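PDB 5GV0: lysosome-associated membrane glycoprotein 1 from Mus musculus, which is a heavily glycosylated protein of the lysosomal membrane that probably assembles with other LAMP molecules through its luminal domains. Local coordinates for residues N42-P45 against N46-S49; L60-N64 against K65-L69. All blocks are in the same frame, centred on the assembly; numbering follows the deposited sequence.

Contact 1 of 2, residues N42-P45 against N46-S49; sequences NISP and NDTS
Ser44 and Asp47 grip each other twice. The Asp47 carboxylate takes the backbone N-H of Ser44 on OD2 (N to OD2 3.0 Å), the N-H coming from above the carboxylate plane, while the amide N of Asp47 returns a bond to Ser44 O over 3.1 Å. The stronger partner of OD2 is the guanidinium of Arg67, so one oxygen serves both a main-chain amide and a salt bridge; OD1 is held by Asn64 ND2, and the two anchors should fix the rotation of the carboxylate. The Ser44 hydroxyl accepts from Asn46 N (OG to N 3.0 Å, 155° at the hydrogen), an ST turn; with OG turned away from its own N and beside its carbonyl carbon (chi1 173°), it faces the amide two residues on. On the outer side a water donates to Asn46 OD1 at 2.8 Å and more weakly to Pro45 O. On the inner side Ile43 CG2 meets Asp47 OD2 at 3.5 Å, the side chains crossing at about a right angle, and Ile43 reaches on to Val62 and Leu69. Ser44 to Asp47 form a type I beta turn, Pro45 and Asn46 at its centre, that links strands 36-42 and 48-52.

Contact 2 of 2, residues L60-N64 against K65-L69; sequences LKVEN and KNRAL. With NAG (2-acetamido-2-deoxy-beta-D-glucopyranose), chain E.
Val62 and Leu69 form an antiparallel hydrogen-bonded pair in the beta hairpin of strands 57-64 and 67-76, bound both ways by Val62 N to Leu69 O (2.8 Å) and Leu69 N to Val62 O (2.9 Å). Their side chains lie side by side, CG2 of Val62 against CB of Leu69 at 3.7 Å, on the buried face shared with Arg67. Leu25 and Ile43 help close that face. Arg67 folds back along it: CG lies opposite its N (chi1 -176°), the chain bends at chi2 and chi3, and NH2 donates a hydrogen bond to Val62 O (172° at the hydrogen, the oxygen in the guanidinium plane). The two donors approach this oxygen from opposite faces of its carbonyl plane. NH2 also meets Asp47, and Asn64 ND2 lies over one guanidinium face. The turn is more open: Asn64 OD1 accepts from Asn66 N across it, 3.0 Å, and Lys65 NZ donates to Asn66 OD1. On the face opposite Val62 and Leu69, Glu63 and Ala68 meet as a non-hydrogen-bonded pair, CB to CB 3.9 Å, and here an attached N-acetylglucosamine borders the strands. Its acetamide O7 takes a weak hydrogen bond from Lys61 NZ at 3.2 Å and lies 3.5 Å from Ala68 CB.

How the contacts relate
The two contacts follow one another along the chain and sit side by side in one antiparallel sheet, their centres 8 Å apart. The 46-49 segment leads into strand 48-52, which pairs with strand 57-64, and a probable hydrogen bond from Thr48 N to Glu63 O (2.8 Å) joins them. The closest tie is the salt bridge between Asp47 OD2 and Arg67 NH2, at 2.6 Å: the turn of contact 1 probably offsets the charge of the arginine in contact 2. Ile43 CD1 packs on Arg67 CZ at 3.4 Å. The N-acetylglucosamine touches contact 2 alone; it is a glycan attached to the protein, not a bound substrate.

Contact 1 of 2, residues N42-P45 against N46-S49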
ATOM      1  N   ASN A  42      -3.749  -6.598  10.126  1.00 13.26           N
ATOM      2  CA  ASN A  42      -3.454  -5.176  10.092  1.00 12.23           C
ATOM      3  C   ASN A  42      -1.969  -4.933   9.898  1.00 14.57           C
ATOM      4  O   ASN A  42      -1.133  -5.616  10.488  1.00 16.72           O
ATOM      5  CB  ASN A  42      -3.926  -4.490  11.374  1.00 14.54           C
ATOM      6  CG  ASN A  42      -5.433  -4.408  11.472  1.00 17.11           C
ATOM      7  OD1 ASN A  42      -6.140  -4.621  10.491  1.00 19.67           O
ATOM      8  ND2 ASN A  42      -5.933  -4.079  12.656  1.00 19.33           N
ATOM      9  N   ILE A  43      -1.642  -3.961   9.063  1.00 11.98           N
ATOM     10  CA  ILE A  43      -0.278  -3.478   9.003  1.00 12.88           C
ATOM     11  C   ILE A  43      -0.029  -2.750  10.309  1.00 15.23           C
ATOM     12  O   ILE A  43      -0.774  -1.846  10.688  1.00 15.31           O
ATOM     13  CB  ILE A  43      -0.051  -2.563   7.810  1.00 10.89           C
ATOM     14  CG1 ILE A  43      -0.303  -3.320   6.505  1.00 22.70           C
ATOM     15  CG2 ILE A  43       1.365  -1.999   7.853  1.00 13.29           C
ATOM     16  CD1 ILE A  43       0.377  -4.667   6.426  1.00 23.06           C
ATOM     17  N   SER A  44       1.001  -3.185  11.016  1.00 17.19           N
ATOM     18  CA  SER A  44       1.264  -2.714  12.362  1.00 20.61           C
ATOM     19  C   SER A  44       2.242  -1.554  12.361  1.00 20.40           C
ATOM     20  O   SER A  44       3.143  -1.499  11.531  1.00 15.44           O
ATOM     21  CB  SER A  44       1.807  -3.857  13.213  1.00 21.04           C
ATOM     22  OG  SER A  44       2.231  -3.387  14.476  1.00 26.45           O
ATOM     23  N   PRO A  45       2.074  -0.625  13.309  1.00 26.70           N
ATOM     24  CA  PRO A  45       3.067   0.431  13.522  1.00 27.13           C
ATOM     25  C   PRO A  45       4.439  -0.173  13.839  1.00 22.20           C
ATOM     26  O   PRO A  45       5.475   0.442  13.574  1.00 25.08           O
ATOM     27  CB  PRO A  45       2.499   1.206  14.721  1.00 24.41           C
ATOM     28  CG  PRO A  45       1.562   0.251  15.387  1.00 37.34           C
ATOM     29  CD  PRO A  45       0.964  -0.543  14.274  1.00 27.92           C
ATOM     30  N   ASN A  46       4.420  -1.391  14.371  1.00 18.04           N
ATOM     31  CA  ASN A  46       5.623  -2.120  14.758  1.00 17.27           C
ATOM     32  C   ASN A  46       6.421  -2.674  13.593  1.00 18.47           C
ATOM     33  O   ASN A  46       7.577  -3.056  13.754  1.00 18.66           O
ATOM     34  CB  ASN A  46       5.253  -3.277  15.681  1.00 19.79           C
ATOM     35  CG  ASN A  46       4.565  -2.811  16.941  1.00 23.55           C
ATOM     36  OD1 ASN A  46       4.810  -1.703  17.415  1.00 26.11           O
ATOM     37  ND2 ASN A  46       3.696  -3.651  17.490  1.00 29.97           N
ATOM     38  N   ASP A  47       5.795  -2.742  12.423  1.00 15.22           N
ATOM     39  CA  ASP A  47       6.448  -3.335  11.265  1.00 14.37           C
ATOM     40  C   ASP A  47       7.684  -2.551  10.848  1.00 16.26           C
ATOM     41  O   ASP A  47       7.761  -1.338  11.034  1.00 16.44           O
ATOM     42  CB  ASP A  47       5.490  -3.422  10.078  1.00 12.51           C
ATOM     43  CG  ASP A  47       4.361  -4.409  10.301  1.00 17.31           C
ATOM     44  OD1 ASP A  47       4.468  -5.255  11.215  1.00 21.70           O
ATOM     45  OD2 ASP A  47       3.368  -4.338   9.545  1.00 20.59           O
ATOM     46  N   THR A  48       8.641  -3.269  10.276  1.00 13.51           N
ATOM     47  CA  THR A  48       9.829  -2.671   9.702  1.00 15.34           C
ATOM     48  C   THR A  48       9.471  -2.072   8.355  1.00 14.61           C
ATOM     49  O   THR A  48       8.866  -2.750   7.523  1.00 15.31           O
ATOM     50  CB  THR A  48      10.932  -3.714   9.527  1.00 17.94           C
ATOM     51  OG1 THR A  48      11.337  -4.200  10.815  1.00 20.00           O
ATOM     52  CG2 THR A  48      12.125  -3.118   8.808  1.00 18.26           C
ATOM     53  N   SER A  49       9.808  -0.810   8.132  1.00 12.53           N
ATOM     54  CA  SER A  49       9.526  -0.199   6.837  1.00 12.87           C
ATOM     55  C   SER A  49      10.774   0.336   6.140  1.00 13.86           C
ATOM     56  O   SER A  49      11.749   0.756   6.770  1.00 14.46           O
ATOM     57  CB  SER A  49       8.496   0.923   6.975  1.00 19.59           C
ATOM     58  OG  SER A  49       8.993   1.987   7.762  1.00 24.73           O
TER
HETATM   59  O   HOH W   1       6.364   0.618  16.900  1.00 35.54           O

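Contact 2 of 2, residues L60-N64 against K65-L69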
ATOM      1  N   LEU A  60       7.398   1.084  -1.307  1.00 10.57           N
ATOM      2  CA  LEU A  60       7.351   1.060   0.149  1.00  8.71           C
ATOM      3  C   LEU A  60       7.146  -0.377   0.595  1.00 11.54           C
ATOM      4  O   LEU A  60       6.188  -1.023   0.164  1.00 12.42           O
ATOM      5  CB  LEU A  60       6.224   1.947   0.673  1.00 10.38           C
ATOM      6  CG  LEU A  60       6.039   1.944   2.195  1.00 11.65           C
ATOM      7  CD1 LEU A  60       7.196   2.657   2.889  1.00 12.19           C
ATOM      8  CD2 LEU A  60       4.711   2.575   2.568  1.00 16.46           C
ATOM      9  N   LYS A  61       8.041  -0.883   1.440  1.00 11.29           N
ATOM     10  CA  LYS A  61       7.920  -2.239   1.957  1.00 10.34           C
ATOM     11  C   LYS A  61       7.730  -2.222   3.466  1.00 12.45           C
ATOM     12  O   LYS A  61       8.499  -1.601   4.192  1.00 13.71           O
ATOM     13  CB  LYS A  61       9.140  -3.078   1.590  1.00 10.19           C
ATOM     14  CG  LYS A  61       9.014  -4.540   1.987  1.00 16.06           C
ATOM     15  CD  LYS A  61      10.271  -5.325   1.671  1.00 19.08           C
ATOM     16  CE  LYS A  61      10.511  -5.454   0.178  1.00 24.34           C
ATOM     17  NZ  LYS A  61      11.625  -6.410  -0.089  1.00 27.32           N
ATOM     18  N   VAL A  62       6.683  -2.900   3.923  1.00 10.24           N
ATOM     19  CA  VAL A  62       6.386  -3.002   5.340  1.00 11.07           C
ATOM     20  C   VAL A  62       6.380  -4.477   5.722  1.00 11.69           C
ATOM     21  O   VAL A  62       5.666  -5.287   5.124  1.00 13.81           O
ATOM     22  CB  VAL A  62       5.043  -2.312   5.697  1.00 16.93           C
ATOM     23  CG1 VAL A  62       5.116  -0.832   5.346  1.00 18.97           C
ATOM     24  CG2 VAL A  62       3.875  -2.945   4.963  1.00 20.75           C
ATOM     25  N   GLU A  63       7.192  -4.843   6.703  1.00 13.43           N
ATOM     26  CA  GLU A  63       7.385  -6.258   6.958  1.00 14.83           C
ATOM     27  C   GLU A  63       7.597  -6.610   8.420  1.00 16.40           C
ATOM     28  O   GLU A  63       7.940  -5.765   9.252  1.00 15.57           O
ATOM     29  CB  GLU A  63       8.566  -6.776   6.136  1.00 18.61           C
ATOM     30  CG  GLU A  63       9.891  -6.085   6.418  1.00 20.28           C
ATOM     31  CD  GLU A  63      10.960  -6.458   5.406  1.00 21.36           C
ATOM     32  OE1 GLU A  63      11.054  -7.650   5.036  1.00 26.17           O
ATOM     33  OE2 GLU A  63      11.703  -5.559   4.967  1.00 15.20           O
ATOM     34  N   ASN A  64       7.366  -7.884   8.710  1.00 16.35           N
ATOM     35  CA  ASN A  64       7.732  -8.482   9.978  1.00 19.47           C
ATOM     36  C   ASN A  64       8.207  -9.908   9.712  1.00 21.41           C
ATOM     37  O   ASN A  64       8.491 -10.262   8.567  1.00 21.32           O
ATOM     38  CB  ASN A  64       6.563  -8.445  10.963  1.00 19.42           C
ATOM     39  CG  ASN A  64       5.312  -9.100  10.420  1.00 19.39           C
ATOM     40  OD1 ASN A  64       5.357 -10.185   9.844  1.00 21.60           O
ATOM     41  ND2 ASN A  64       4.176  -8.438  10.608  1.00 28.39           N
ATOM     42  N   LYS A  65       8.285 -10.721  10.759  1.00 25.92           N
ATOM     43  CA  LYS A  65       8.847 -12.064  10.643  1.00 31.32           C
ATOM     44  C   LYS A  65       8.058 -12.974   9.697  1.00 26.23           C
ATOM     45  O   LYS A  65       8.635 -13.828   9.027  1.00 31.94           O
ATOM     46  CB  LYS A  65       8.936 -12.708  12.030  1.00 34.55           C
ATOM     47  CG  LYS A  65       9.714 -14.014  12.065  1.00 43.66           C
ATOM     48  CD  LYS A  65       9.846 -14.539  13.487  1.00 49.03           C
ATOM     49  CE  LYS A  65       8.497 -14.942  14.060  1.00 48.57           C
ATOM     50  NZ  LYS A  65       7.893 -16.082  13.313  1.00 57.63           N
ATOM     51  N   ASN A  66       6.745 -12.781   9.635  1.00 20.00           N
ATOM     52  CA  ASN A  66       5.881 -13.693   8.888  1.00 23.08           C
ATOM     53  C   ASN A  66       5.282 -13.117   7.613  1.00 20.33           C
ATOM     54  O   ASN A  66       4.525 -13.795   6.921  1.00 19.34           O
ATOM     55  CB  ASN A  66       4.742 -14.180   9.786  1.00 24.85           C
ATOM     56  CG  ASN A  66       5.194 -15.212  10.798  1.00 40.49           C
ATOM     57  OD1 ASN A  66       5.135 -14.982  12.006  1.00 43.65           O
ATOM     58  ND2 ASN A  66       5.643 -16.363  10.309  1.00 45.17           N
ATOM     59  N   ARG A  67       5.627 -11.876   7.288  1.00 17.89           N
ATOM     60  CA  ARG A  67       4.916 -11.179   6.225  1.00 16.68           C
ATOM     61  C   ARG A  67       5.711 -10.008   5.677  1.00 14.88           C
ATOM     62  O   ARG A  67       6.321  -9.257   6.434  1.00 16.79           O
ATOM     63  CB  ARG A  67       3.571 -10.684   6.754  1.00 16.88           C
ATOM     64  CG  ARG A  67       2.669 -10.025   5.729  1.00 29.79           C
ATOM     65  CD  ARG A  67       1.950  -8.842   6.356  1.00 45.11           C
ATOM     66  NE  ARG A  67       2.822  -7.678   6.421  1.00 38.42           N
ATOM     67  CZ  ARG A  67       2.869  -6.820   7.436  1.00 32.75           C
ATOM     68  NH1 ARG A  67       2.092  -6.982   8.502  1.00 31.26           N
ATOM     69  NH2 ARG A  67       3.704  -5.795   7.378  1.00 20.77           N
ATOM     70  N   ALA A  68       5.700  -9.854   4.357  1.00 14.28           N
ATOM     71  CA  ALA A  68       6.262  -8.671   3.730  1.00 11.94           C
ATOM     72  C   ALA A  68       5.296  -8.144   2.689  1.00 11.99           C
ATOM     73  O   ALA A  68       4.880  -8.878   1.789  1.00 14.54           O
ATOM     74  CB  ALA A  68       7.619  -8.980   3.101  1.00 15.41           C
ATOM     75  N   LEU A  69       4.927  -6.878   2.833  1.00 10.80           N
ATOM     76  CA  LEU A  69       4.036  -6.208   1.896  1.00 10.54           C
ATOM     77  C   LEU A  69       4.773  -5.095   1.186  1.00 11.17           C
ATOM     78  O   LEU A  69       5.321  -4.214   1.847  1.00 10.66           O
ATOM     79  CB  LEU A  69       2.826  -5.627   2.625  1.00 10.27           C
ATOM     80  CG  LEU A  69       1.927  -4.716   1.776  1.00 11.37           C
ATOM     81  CD1 LEU A  69       1.158  -5.523   0.739  1.00 12.79           C
ATOM     82  CD2 LEU A  69       0.963  -3.923   2.663  1.00 16.15           C
TER
HETATM   83  C1  NAG E 404       9.299 -12.240  -1.587  1.00 18.85           C
HETATM   84  C2  NAG E 404       9.902 -10.841  -1.709  1.00 19.74           C
HETATM   85  C3  NAG E 404      10.821 -10.764  -2.926  1.00 24.39           C
HETATM   86  C4  NAG E 404      11.848 -11.888  -2.892  1.00 37.13           C
HETATM   87  C5  NAG E 404      11.146 -13.230  -2.729  1.00 26.92           C
HETATM   88  C6  NAG E 404      12.108 -14.386  -2.584  1.00 35.64           C
HETATM   89  C7  NAG E 404       8.676  -8.874  -0.887  1.00 23.98           C
HETATM   90  C8  NAG E 404       7.528  -7.943  -1.133  1.00 23.44           C
HETATM   91  N2  NAG E 404       8.852  -9.839  -1.795  1.00 19.87           N
HETATM   92  O3  NAG E 404      11.489  -9.509  -2.921  1.00 26.66           O
HETATM   93  O4  NAG E 404      12.598 -11.898  -4.101  1.00 37.28           O
HETATM   94  O5  NAG E 404      10.341 -13.207  -1.542  1.00 24.46           O
HETATM   95  O6  NAG E 404      12.780 -14.346  -1.332  1.00 47.24           O
HETATM   96  O7  NAG E 404       9.415  -8.754   0.086  1.00 27.32           O